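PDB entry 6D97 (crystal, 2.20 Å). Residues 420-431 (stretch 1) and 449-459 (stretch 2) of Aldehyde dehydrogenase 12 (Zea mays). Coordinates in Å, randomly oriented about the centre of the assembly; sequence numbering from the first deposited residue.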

# COMPACT_ATOMS: atom_id res chain seq x y z
N ILE A 420 -6.50 44.32 3.32
CA ILE A 420 -5.72 43.28 2.65
C ILE A 420 -6.47 42.74 1.44
O ILE A 420 -5.90 42.57 0.36
CB ILE A 420 -5.38 42.16 3.65
CG1 ILE A 420 -4.49 42.67 4.77
CG2 ILE A 420 -4.72 40.98 2.94
CD1 ILE A 420 -4.32 41.68 5.90
N LEU A 421 -7.77 42.48 1.60
CA LEU A 421 -8.55 41.84 0.55
C LEU A 421 -8.72 42.71 -0.68
O LEU A 421 -9.06 42.19 -1.75
CB LEU A 421 -9.92 41.43 1.09
CG LEU A 421 -9.86 40.22 2.01
CD1 LEU A 421 -11.25 39.82 2.46
CD2 LEU A 421 -9.17 39.06 1.31
N LYS A 422 -8.49 44.01 -0.56
CA LYS A 422 -8.64 44.90 -1.69
C LYS A 422 -7.55 44.66 -2.72
O LYS A 422 -6.44 44.23 -2.40
CB LYS A 422 -8.62 46.36 -1.22
CG LYS A 422 -9.78 46.70 -0.31
CD LYS A 422 -9.64 48.08 0.29
CE LYS A 422 -10.99 48.69 0.57
NZ LYS A 422 -11.10 49.29 1.93
N SER A 423 -7.89 44.91 -3.98
CA SER A 423 -6.93 44.76 -5.06
C SER A 423 -5.78 45.75 -4.89
O SER A 423 -5.95 46.83 -4.31
CB SER A 423 -7.61 44.94 -6.42
OG SER A 423 -7.00 44.15 -7.42
N GLY A 424 -4.61 45.38 -5.39
CA GLY A 424 -3.43 46.19 -5.21
C GLY A 424 -2.80 45.95 -3.85
O GLY A 424 -1.63 45.56 -3.75
N ASN A 425 -3.58 46.17 -2.78
CA ASN A 425 -3.10 45.88 -1.44
C ASN A 425 -2.80 44.40 -1.28
O ASN A 425 -1.81 44.03 -0.63
CB ASN A 425 -4.13 46.31 -0.39
CG ASN A 425 -4.28 47.80 -0.30
OD1 ASN A 425 -3.44 48.56 -0.78
ND2 ASN A 425 -5.36 48.24 0.33
N PHE A 426 -3.62 43.53 -1.87
CA PHE A 426 -3.43 42.10 -1.70
C PHE A 426 -2.08 41.64 -2.26
O PHE A 426 -1.32 40.93 -1.58
CB PHE A 426 -4.57 41.32 -2.36
CG PHE A 426 -4.48 39.84 -2.15
CD1 PHE A 426 -4.96 39.27 -0.98
CD2 PHE A 426 -3.86 39.02 -3.09
CE1 PHE A 426 -4.86 37.91 -0.76
CE2 PHE A 426 -3.76 37.66 -2.87
CZ PHE A 426 -4.26 37.11 -1.71
N GLU A 427 -1.77 42.02 -3.50
CA GLU A 427 -0.51 41.63 -4.12
C GLU A 427 0.69 42.15 -3.32
O GLU A 427 1.70 41.45 -3.19
CB GLU A 427 -0.44 42.14 -5.56
CG GLU A 427 -1.42 41.50 -6.55
CD GLU A 427 -2.85 41.90 -6.29
OE1 GLU A 427 -3.07 42.94 -5.66
OE2 GLU A 427 -3.77 41.17 -6.69
N LEU A 428 0.59 43.36 -2.76
CA LEU A 428 1.64 43.88 -1.90
C LEU A 428 1.74 43.10 -0.59
O LEU A 428 2.84 42.71 -0.16
CB LEU A 428 1.40 45.37 -1.63
CG LEU A 428 2.40 46.07 -0.71
CD1 LEU A 428 3.75 46.16 -1.38
CD2 LEU A 428 1.89 47.45 -0.32
N VAL A 429 0.60 42.86 0.08
CA VAL A 429 0.59 42.20 1.40
C VAL A 429 1.09 40.77 1.27
O VAL A 429 1.86 40.29 2.12
CB VAL A 429 -0.82 42.28 2.02
CG1 VAL A 429 -1.02 41.23 3.13
CG2 VAL A 429 -1.09 43.69 2.54
N THR A 430 0.68 40.05 0.23
CA THR A 430 1.05 38.65 0.03
C THR A 430 2.39 38.50 -0.71
O THR A 430 2.68 37.41 -1.22
CB THR A 430 -0.05 37.91 -0.70
OG1 THR A 430 -0.20 38.44 -2.01
CG2 THR A 430 -1.40 38.05 0.06
N LYS A 431 3.20 39.55 -0.78
CA LYS A 431 4.50 39.45 -1.42
C LYS A 431 5.49 38.78 -0.47
O LYS A 431 5.60 39.18 0.69
CB LYS A 431 4.98 40.85 -1.82
CG LYS A 431 6.37 40.92 -2.43
CD LYS A 431 6.86 42.35 -2.37
CE LYS A 431 8.23 42.48 -2.98
NZ LYS A 431 8.17 42.77 -4.43
N GLU A 449 -14.64 33.62 6.41
CA GLU A 449 -14.70 33.53 4.95
C GLU A 449 -13.68 34.47 4.31
O GLU A 449 -13.04 34.10 3.32
CB GLU A 449 -16.11 33.85 4.46
CG GLU A 449 -17.17 32.91 5.00
CD GLU A 449 -16.97 31.49 4.52
OE1 GLU A 449 -16.45 31.30 3.40
OE2 GLU A 449 -17.34 30.55 5.26
N LEU A 450 -13.54 35.68 4.85
CA LEU A 450 -12.55 36.61 4.32
C LEU A 450 -11.14 36.05 4.44
O LEU A 450 -10.32 36.20 3.52
CB LEU A 450 -12.65 37.95 5.06
CG LEU A 450 -14.02 38.65 5.09
CD1 LEU A 450 -13.91 40.02 5.74
CD2 LEU A 450 -14.60 38.77 3.69
N VAL A 451 -10.85 35.40 5.56
CA VAL A 451 -9.53 34.80 5.75
C VAL A 451 -9.31 33.69 4.73
O VAL A 451 -8.24 33.60 4.11
CB VAL A 451 -9.38 34.28 7.19
CG1 VAL A 451 -8.10 33.48 7.33
CG2 VAL A 451 -9.41 35.44 8.16
N LEU A 452 -10.31 32.83 4.54
CA LEU A 452 -10.18 31.74 3.58
C LEU A 452 -10.15 32.26 2.15
O LEU A 452 -9.48 31.67 1.30
CB LEU A 452 -11.32 30.74 3.76
CG LEU A 452 -11.35 30.03 5.12
CD1 LEU A 452 -12.59 29.16 5.25
CD2 LEU A 452 -10.08 29.19 5.29
N GLU A 453 -10.87 33.35 1.86
CA GLU A 453 -10.76 33.98 0.55
C GLU A 453 -9.34 34.45 0.29
O GLU A 453 -8.79 34.26 -0.81
CB GLU A 453 -11.74 35.15 0.42
CG GLU A 453 -11.58 35.92 -0.88
CD GLU A 453 -12.35 37.23 -0.89
OE1 GLU A 453 -13.38 37.34 -0.19
OE2 GLU A 453 -11.91 38.17 -1.60
N ALA A 454 -8.71 35.07 1.29
CA ALA A 454 -7.34 35.55 1.13
C ALA A 454 -6.38 34.39 0.88
O ALA A 454 -5.47 34.50 0.05
CB ALA A 454 -6.90 36.35 2.35
N CYS A 455 -6.58 33.27 1.58
CA CYS A 455 -5.69 32.12 1.37
C CYS A 455 -5.90 31.51 -0.01
O CYS A 455 -4.94 31.07 -0.65
CB CYS A 455 -5.92 31.07 2.47
SG CYS A 455 -5.46 31.60 4.14
N GLU A 456 -7.14 31.47 -0.49
CA GLU A 456 -7.41 30.92 -1.81
C GLU A 456 -6.87 31.82 -2.92
O GLU A 456 -6.48 31.32 -3.98
CB GLU A 456 -8.92 30.70 -1.98
CG GLU A 456 -9.36 30.31 -3.38
CD GLU A 456 -9.07 28.86 -3.72
OE1 GLU A 456 -8.56 28.13 -2.84
OE2 GLU A 456 -9.35 28.46 -4.87
N ARG A 457 -6.80 33.13 -2.68
CA ARG A 457 -6.29 34.05 -3.69
C ARG A 457 -4.77 34.06 -3.80
O ARG A 457 -4.24 34.64 -4.75
CB ARG A 457 -6.81 35.46 -3.42
CG ARG A 457 -8.26 35.68 -3.83
CD ARG A 457 -8.84 36.96 -3.24
NE ARG A 457 -8.19 38.16 -3.75
CZ ARG A 457 -8.42 39.39 -3.29
NH1 ARG A 457 -9.29 39.58 -2.31
NH2 ARG A 457 -7.78 40.43 -3.81
N MET A 458 -4.07 33.43 -2.86
CA MET A 458 -2.61 33.36 -2.93
C MET A 458 -2.18 32.44 -4.06
O MET A 458 -2.92 31.54 -4.48
CB MET A 458 -2.02 32.88 -1.60
CG MET A 458 -2.22 33.86 -0.45
SD MET A 458 -1.86 33.14 1.17
CE MET A 458 -2.48 34.43 2.24
N ASN A 459 -0.97 32.67 -4.57
CA ASN A 459 -0.42 31.90 -5.68
C ASN A 459 0.51 30.78 -5.24
O ASN A 459 0.98 30.01 -6.08
CB ASN A 459 0.33 32.82 -6.65
CG ASN A 459 -0.59 33.79 -7.36
OD1 ASN A 459 -1.66 33.42 -7.84
ND2 ASN A 459 -0.16 35.05 -7.44
O HOH W 1 -6.48 40.72 -5.95

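Stretch 2 is largely one helix, and stretch 1 lies against it as a loop or turn followed by a short helix, 425–429. The backbones come nearest at Leu 421 and Ala 454, whose CA atoms are 6.4 Å apart, a closeness to which the small alanine side chain is well suited.

Leu 421 opens the contact. Its branched tip reaches the helix with both methyls: CD1 lies 3.5 Å from Leu 450 CB and CD2 lies 3.7 Å from Ala 454 CB, so apolar surface is shared on each branch. Its carbonyl serves a different purpose. Leu 421 O accepts hydrogen bonds from Arg 457 NH1 (2.7 Å) and Arg 457 NH2 (3.0 Å), and a planar guanidinium suits this fork because two of its nitrogens can converge on one oxygen. Arg 457 NH1 also forms a salt bridge with Glu 453 OE2 (3.1 Å), one turn earlier in its own helix.

At Gly 424 the chain turns into the short helix with a positive phi; a side chain here would jam against the preceding carbonyl, so glycine fits.

Phe 426 points toward stretch 2 and offers both face and edge. The guanidinium of Arg 457 lies flat over one face, its CZ 4.4 Å from the ring centroid, a cation-pi stack that leaves the guanidinium edge free to bond Leu 421 O. At the ring edge, Phe 426 CZ sits 3.4 Å from Ala 454 O, while Phe 426 CE1 packs 4.0 Å from Ala 454 CB.

Glu 427 joins indirectly. Its carboxylate is an acceptor and Arg 457 NH2 a donor, so one water can link them, donating to Glu 427 OE2 (2.8 Å) and accepting from Arg 457 NH2 (2.5 Å).

Thr 430, just past the helix, satisfies its hydroxyl locally, OG1 donating to Phe 426 O at 2.8 Å. Its methyl CG2 approaches Met 458 CG at 4.3 Å, closing the contact.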